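Local coordinates for protein ubiquinol-cytochrome C chaperone (Brucella abortus NCTC 8038, PDB 6RWT) that probably acts as a chaperone that assists newly made cytochrome b in assembly of respiratory complex III, as its homolog Cbp3 does in mitochondria, at residues A[11-14]-A[15-19]; A[105-108]-A[109-113]. All coordinates share one frame; numbering follows the deposited sequence.

Contact 1 (A[11-14]-A[15-19])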
ATOM      1  N   LYS A  11     -12.211   6.064  20.460  1.00 22.66           N
ATOM      2  CA  LYS A  11     -11.082   7.017  20.516  1.00 23.91           C
ATOM      3  C   LYS A  11      -9.754   6.322  20.167  1.00 23.83           C
ATOM      4  O   LYS A  11      -8.964   6.835  19.358  1.00 23.35           O
ATOM      5  CB  LYS A  11     -11.006   7.683  21.903  1.00 27.68           C
ATOM      6  CG  LYS A  11      -9.916   8.739  22.054  1.00 34.06           C
ATOM      7  CD  LYS A  11      -9.959   9.397  23.428  1.00 39.92           C
ATOM      8  CE  LYS A  11      -8.803  10.370  23.608  1.00 44.51           C
ATOM      9  NZ  LYS A  11      -8.858  11.044  24.933  1.00 47.48           N
ATOM     10  N   ALA A  12      -9.536   5.151  20.758  1.00 23.05           N
ATOM     11  CA  ALA A  12      -8.343   4.335  20.498  1.00 25.14           C
ATOM     12  C   ALA A  12      -8.232   3.948  19.022  1.00 23.15           C
ATOM     13  O   ALA A  12      -7.129   3.950  18.457  1.00 24.81           O
ATOM     14  CB  ALA A  12      -8.348   3.087  21.368  1.00 26.00           C
ATOM     15  N   ASN A  13      -9.377   3.642  18.403  1.00 22.83           N
ATOM     16  CA  ASN A  13      -9.436   3.297  16.974  1.00 21.67           C
ATOM     17  C   ASN A  13      -8.852   4.402  16.102  1.00 21.06           C
ATOM     18  O   ASN A  13      -8.059   4.128  15.198  1.00 20.63           O
ATOM     19  CB  ASN A  13     -10.877   3.018  16.527  1.00 21.72           C
ATOM     20  CG  ASN A  13     -10.969   2.632  15.052  1.00 21.42           C
ATOM     21  OD1 ASN A  13     -10.631   1.508  14.672  1.00 22.29           O
ATOM     22  ND2 ASN A  13     -11.433   3.568  14.213  1.00 20.16           N
ATOM     23  N   GLU A  14      -9.234   5.644  16.384  1.00 21.36           N
ATOM     24  CA  GLU A  14      -8.735   6.788  15.613  1.00 22.47           C
ATOM     25  C   GLU A  14      -7.217   6.944  15.743  1.00 22.32           C
ATOM     26  O   GLU A  14      -6.534   7.216  14.747  1.00 23.03           O
ATOM     27  CB  GLU A  14      -9.481   8.075  15.987  1.00 21.61           C
ATOM     28  CG  GLU A  14     -10.991   8.043  15.702  1.00 21.60           C
ATOM     29  CD  GLU A  14     -11.328   7.644  14.272  1.00 21.63           C
ATOM     30  OE1 GLU A  14     -11.970   6.592  14.084  1.00 21.12           O
ATOM     31  OE2 GLU A  14     -10.937   8.371  13.332  1.00 25.09           O
ATOM     32  N   ALA A  15      -6.694   6.750  16.954  1.00 21.97           N
ATOM     33  CA  ALA A  15      -5.241   6.762  17.185  1.00 23.34           C
ATOM     34  C   ALA A  15      -4.511   5.628  16.443  1.00 22.82           C
ATOM     35  O   ALA A  15      -3.446   5.853  15.870  1.00 23.18           O
ATOM     36  CB  ALA A  15      -4.939   6.715  18.676  1.00 24.60           C
ATOM     37  N   ILE A  16      -5.093   4.430  16.444  1.00 20.90           N
ATOM     38  CA  ILE A  16      -4.539   3.272  15.705  1.00 21.90           C
ATOM     39  C   ILE A  16      -4.497   3.516  14.187  1.00 20.95           C
ATOM     40  O   ILE A  16      -3.480   3.255  13.542  1.00 21.54           O
ATOM     41  CB  ILE A  16      -5.313   1.969  16.043  1.00 21.83           C
ATOM     42  CG1 ILE A  16      -5.018   1.552  17.497  1.00 22.77           C
ATOM     43  CG2 ILE A  16      -4.971   0.822  15.087  1.00 22.99           C
ATOM     44  CD1 ILE A  16      -5.988   0.537  18.064  1.00 23.51           C
ATOM     45  N   VAL A  17      -5.594   4.021  13.625  1.00 19.75           N
ATOM     46  CA  VAL A  17      -5.663   4.305  12.182  1.00 19.97           C
ATOM     47  C   VAL A  17      -4.578   5.326  11.781  1.00 20.01           C
ATOM     48  O   VAL A  17      -3.880   5.137  10.784  1.00 20.00           O
ATOM     49  CB  VAL A  17      -7.074   4.790  11.763  1.00 20.66           C
ATOM     50  CG1 VAL A  17      -7.089   5.298  10.328  1.00 20.77           C
ATOM     51  CG2 VAL A  17      -8.097   3.668  11.925  1.00 21.26           C
ATOM     52  N   LEU A  18      -4.426   6.383  12.575  1.00 20.75           N
ATOM     53  CA  LEU A  18      -3.411   7.398  12.309  1.00 22.21           C
ATOM     54  C   LEU A  18      -2.000   6.812  12.341  1.00 21.59           C
ATOM     55  O   LEU A  18      -1.198   7.089  11.429  1.00 22.08           O
ATOM     56  CB  LEU A  18      -3.522   8.571  13.289  1.00 24.23           C
ATOM     57  CG  LEU A  18      -2.491   9.699  13.176  1.00 27.76           C
ATOM     58  CD1 LEU A  18      -2.552  10.371  11.811  1.00 29.09           C
ATOM     59  CD2 LEU A  18      -2.713  10.713  14.287  1.00 29.45           C
ATOM     60  N   ARG A  19      -1.672   6.011  13.358  0.50 22.48           N
ATOM     61  CA  ARG A  19      -0.300   5.475  13.432  0.50 22.91           C
ATOM     62  C   ARG A  19      -0.020   4.445  12.341  0.50 21.64           C
ATOM     63  O   ARG A  19       1.063   4.465  11.749  0.50 21.91           O
ATOM     64  CB  ARG A  19       0.113   4.955  14.821  0.50 25.88           C
ATOM     65  CG  ARG A  19      -0.885   4.175  15.641  0.50 28.56           C
ATOM     66  CD  ARG A  19      -0.525   4.401  17.105  0.50 31.27           C
ATOM     67  NE  ARG A  19      -1.586   4.126  18.075  0.50 33.45           N
ATOM     68  CZ  ARG A  19      -1.767   2.947  18.658  0.50 33.86           C
ATOM     69  NH1 ARG A  19      -2.735   2.784  19.540  0.50 35.12           N
ATOM     70  NH2 ARG A  19      -0.984   1.925  18.346  0.50 34.33           N
TER
HETATM   71  O   HOH W   1      -4.801   3.730  20.469  1.00 40.13           O
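Residues 11-19 form unbroken alpha-helix, in which the amides of Ile16, Val17 and Leu18 reach back four residues to the carbonyls of Ala12, Asn13 and Glu14; Val17 N lies 2.9 Å from Asn13 O, whereas the first bond of the series, Ala15 N to Lys11 O, is weak at 3.3 Å. The carbonyl of Ala12 has a second donor, a water 3.1 Å from its O; a link from this water on to Arg19 NH1 is doubtful, since Arg19 takes two conformers and the distance is very short. Ile16 lies along the same carbonyl, its CG1 3.3 Å from Ala12 O because chi1 of -69° sets that branch beside the backbone N.

The next pair round the helix brings Val17 CG2 to Asn13 ND2 at 4.0 Å. This amide nitrogen donates to Glu14 OE1 over 3.1 Å; the acceptor lies close to the amide plane, but the carboxylate is approached from above its own plane. Asn13 ND2 also bonds Glu74 of helix 66-89, against which Val17 packs. Two carboxylates thus share one amide, which should restrain its rotation and probably eases the repulsion between them, while a magnesium ion about 4 Å from the Glu14 side chain would probably favour its ionised form.

Contact 2 (A[105-108]-A[109-113])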
ATOM      1  N   ALA A 105     -10.584   4.018  -7.959  1.00 20.80           N
ATOM      2  CA  ALA A 105     -10.691   2.723  -7.273  1.00 22.30           C
ATOM      3  C   ALA A 105     -10.422   1.522  -8.194  1.00 21.55           C
ATOM      4  O   ALA A 105      -9.679   0.606  -7.816  1.00 21.85           O
ATOM      5  CB  ALA A 105     -12.046   2.593  -6.593  1.00 22.79           C
ATOM      6  N   ARG A 106     -10.984   1.543  -9.409  1.00 23.13           N
ATOM      7  CA  ARG A 106     -10.674   0.524 -10.424  1.00 23.82           C
ATOM      8  C   ARG A 106      -9.187   0.534 -10.813  1.00 22.53           C
ATOM      9  O   ARG A 106      -8.603  -0.534 -11.010  1.00 23.03           O
ATOM     10  CB  ARG A 106     -11.575   0.701 -11.662  1.00 26.33           C
ATOM     11  CG  ARG A 106     -11.397  -0.333 -12.767  1.00 31.58           C
ATOM     12  CD  ARG A 106     -12.514  -0.221 -13.803  1.00 39.47           C
ATOM     13  NE  ARG A 106     -12.290  -1.076 -14.978  1.00 46.73           N
ATOM     14  CZ  ARG A 106     -13.151  -1.246 -15.986  1.00 50.00           C
ATOM     15  NH1 ARG A 106     -12.821  -2.040 -17.002  1.00 53.10           N
ATOM     16  NH2 ARG A 106     -14.334  -0.622 -16.008  1.00 55.81           N
ATOM     17  N   MET A 107      -8.584   1.723 -10.926  1.00 21.28           N
ATOM     18  CA  MET A 107      -7.138   1.849 -11.228  1.00 21.20           C
ATOM     19  C   MET A 107      -6.304   1.185 -10.130  1.00 19.90           C
ATOM     20  O   MET A 107      -5.332   0.481 -10.430  1.00 20.48           O
ATOM     21  CB  MET A 107      -6.729   3.327 -11.412  1.00 22.56           C
ATOM     22  CG  MET A 107      -5.282   3.575 -11.846  1.00 24.44           C
ATOM     23  SD  MET A 107      -4.930   5.333 -12.046  1.00 24.70           S
ATOM     24  CE  MET A 107      -4.676   5.806 -10.337  1.00 30.47           C
ATOM     25  N   PHE A 108      -6.694   1.391  -8.870  1.00 19.17           N
ATOM     26  CA  PHE A 108      -6.006   0.753  -7.750  1.00 18.57           C
ATOM     27  C   PHE A 108      -6.199  -0.771  -7.751  1.00 18.83           C
ATOM     28  O   PHE A 108      -5.231  -1.520  -7.934  1.00 19.81           O
ATOM     29  CB  PHE A 108      -6.433   1.350  -6.390  1.00 18.20           C
ATOM     30  CG  PHE A 108      -5.817   0.641  -5.206  1.00 17.45           C
ATOM     31  CD1 PHE A 108      -4.449   0.749  -4.949  1.00 17.32           C
ATOM     32  CD2 PHE A 108      -6.572  -0.196  -4.399  1.00 18.00           C
ATOM     33  CE1 PHE A 108      -3.866   0.076  -3.877  1.00 17.44           C
ATOM     34  CE2 PHE A 108      -5.994  -0.876  -3.327  1.00 18.08           C
ATOM     35  CZ  PHE A 108      -4.629  -0.746  -3.071  1.00 17.34           C
ATOM     36  N   TYR A 109      -7.425  -1.234  -7.548  1.00 19.54           N
ATOM     37  CA  TYR A 109      -7.674  -2.676  -7.383  1.00 21.28           C
ATOM     38  C   TYR A 109      -7.270  -3.514  -8.606  1.00 21.86           C
ATOM     39  O   TYR A 109      -6.745  -4.626  -8.456  1.00 23.53           O
ATOM     40  CB  TYR A 109      -9.135  -2.947  -6.982  1.00 21.95           C
ATOM     41  CG  TYR A 109      -9.468  -2.497  -5.565  1.00 21.95           C
ATOM     42  CD1 TYR A 109      -8.927  -3.153  -4.457  1.00 22.93           C
ATOM     43  CD2 TYR A 109     -10.322  -1.414  -5.328  1.00 21.84           C
ATOM     44  CE1 TYR A 109      -9.219  -2.741  -3.158  1.00 22.68           C
ATOM     45  CE2 TYR A 109     -10.620  -0.996  -4.035  1.00 22.02           C
ATOM     46  CZ  TYR A 109     -10.067  -1.663  -2.949  1.00 23.04           C
ATOM     47  OH  TYR A 109     -10.368  -1.255  -1.657  1.00 25.70           O
ATOM     48  N   GLY A 110      -7.486  -2.980  -9.806  1.00 22.39           N
ATOM     49  CA  GLY A 110      -7.111  -3.675 -11.037  1.00 24.02           C
ATOM     50  C   GLY A 110      -5.614  -3.871 -11.223  1.00 25.27           C
ATOM     51  O   GLY A 110      -5.163  -4.972 -11.556  1.00 29.16           O
ATOM     52  N   ARG A 111      -4.839  -2.814 -10.988  1.00 21.66           N
ATOM     53  CA  ARG A 111      -3.402  -2.843 -11.273  1.00 22.08           C
ATOM     54  C   ARG A 111      -2.577  -3.538 -10.191  1.00 20.65           C
ATOM     55  O   ARG A 111      -1.516  -4.073 -10.500  1.00 22.49           O
ATOM     56  CB  ARG A 111      -2.868  -1.432 -11.542  1.00 21.55           C
ATOM     57  CG  ARG A 111      -3.474  -0.803 -12.791  1.00 22.31           C
ATOM     58  CD  ARG A 111      -3.103   0.656 -12.983  1.00 22.49           C
ATOM     59  NE  ARG A 111      -1.726   0.869 -13.438  1.00 23.02           N
ATOM     60  CZ  ARG A 111      -0.802   1.625 -12.838  1.00 21.50           C
ATOM     61  NH1 ARG A 111      -1.044   2.252 -11.684  1.00 21.65           N
ATOM     62  NH2 ARG A 111       0.405   1.740 -13.391  1.00 22.31           N
ATOM     63  N   VAL A 112      -3.040  -3.524  -8.936  1.00 21.88           N
ATOM     64  CA  VAL A 112      -2.324  -4.217  -7.846  1.00 21.87           C
ATOM     65  C   VAL A 112      -2.702  -5.704  -7.713  1.00 23.20           C
ATOM     66  O   VAL A 112      -2.016  -6.448  -7.011  1.00 21.58           O
ATOM     67  CB  VAL A 112      -2.449  -3.509  -6.464  1.00 20.86           C
ATOM     68  CG1 VAL A 112      -1.994  -2.053  -6.557  1.00 21.11           C
ATOM     69  CG2 VAL A 112      -3.852  -3.630  -5.872  1.00 21.70           C
ATOM     70  N   GLY A 113      -3.776  -6.140  -8.381  1.00 25.06           N
ATOM     71  CA  GLY A 113      -4.170  -7.559  -8.389  1.00 26.68           C
ATOM     72  C   GLY A 113      -3.067  -8.502  -8.853  1.00 25.55           C
ATOM     73  O   GLY A 113      -2.914  -9.595  -8.304  1.00 27.60           O
TER
HETATM   74  O   HOH W   2      -2.933   1.665  -9.444  1.00 19.77           O
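Tyr109 N donates to Ala105 O at 2.9 Å, and Gly110 N to Arg106 O at the same separation. Further on, Val112 N still bonds Phe108 O, but Arg111 N to Met107 O is weak at 3.4 Å. Met107 O has a further donor in a water that also accepts from Arg111 NH1, closing a bridge from backbone to guanidinium. The principal partner of that guanidinium is Glu48 on helix 43-61, through a salt bridge at NH1. The aliphatic part of Arg111 runs beside Met107, the two side chains pointing the same way with Met107 CG 3.8 Å from Arg111 CD.

Around the helix, Phe108 and Tyr109 form a T-shaped (edge-to-face) pair. The Phe108 edge presents CD2 over the centre of the Tyr109 ring, with centroids 5.0 Å apart and planes at 71°. Different first torsions bring these sequence neighbours together: Phe108 CG is anti to its backbone N (176°), whereas Tyr109 CG lies beside its own. Val112 CG2 sits over one face of Phe108, toward its rim, in a CH-pi contact, 4.2 Å from the ring centroid.

Phe108 therefore uses its edge for Tyr109 and a face for Val112, and its buried ring continues into Phe79 and the side chains of helix 43-61. Apolar packing joins this part of helix 100-120 to its neighbours, while Glu48, outside residues 105-113, and the water hold Arg111 at the border of that packing.

In the fold
Contact 1 comes first along the chain, on helix 2-28, and contact 2 follows on helix 100-120. Their centres are 26 Å apart and their nearest atoms about 14 Å, so the two do not touch. The centre of contact 1 lies about 18 Å from the centre of the chain, at the surface; that of contact 2, at about 11 Å, is partly buried. Helix 66-89 is their common neighbour, offering Glu74 and Glu78 to residues 11-19, and Phe79 and Phe80 to residues 105-113. Residues 74-80 of one helix thus contribute to a mixed polar and apolar border with the N-terminal helix and an aromatic interface within the all-helical chaperone fold, linking the two regions indirectly.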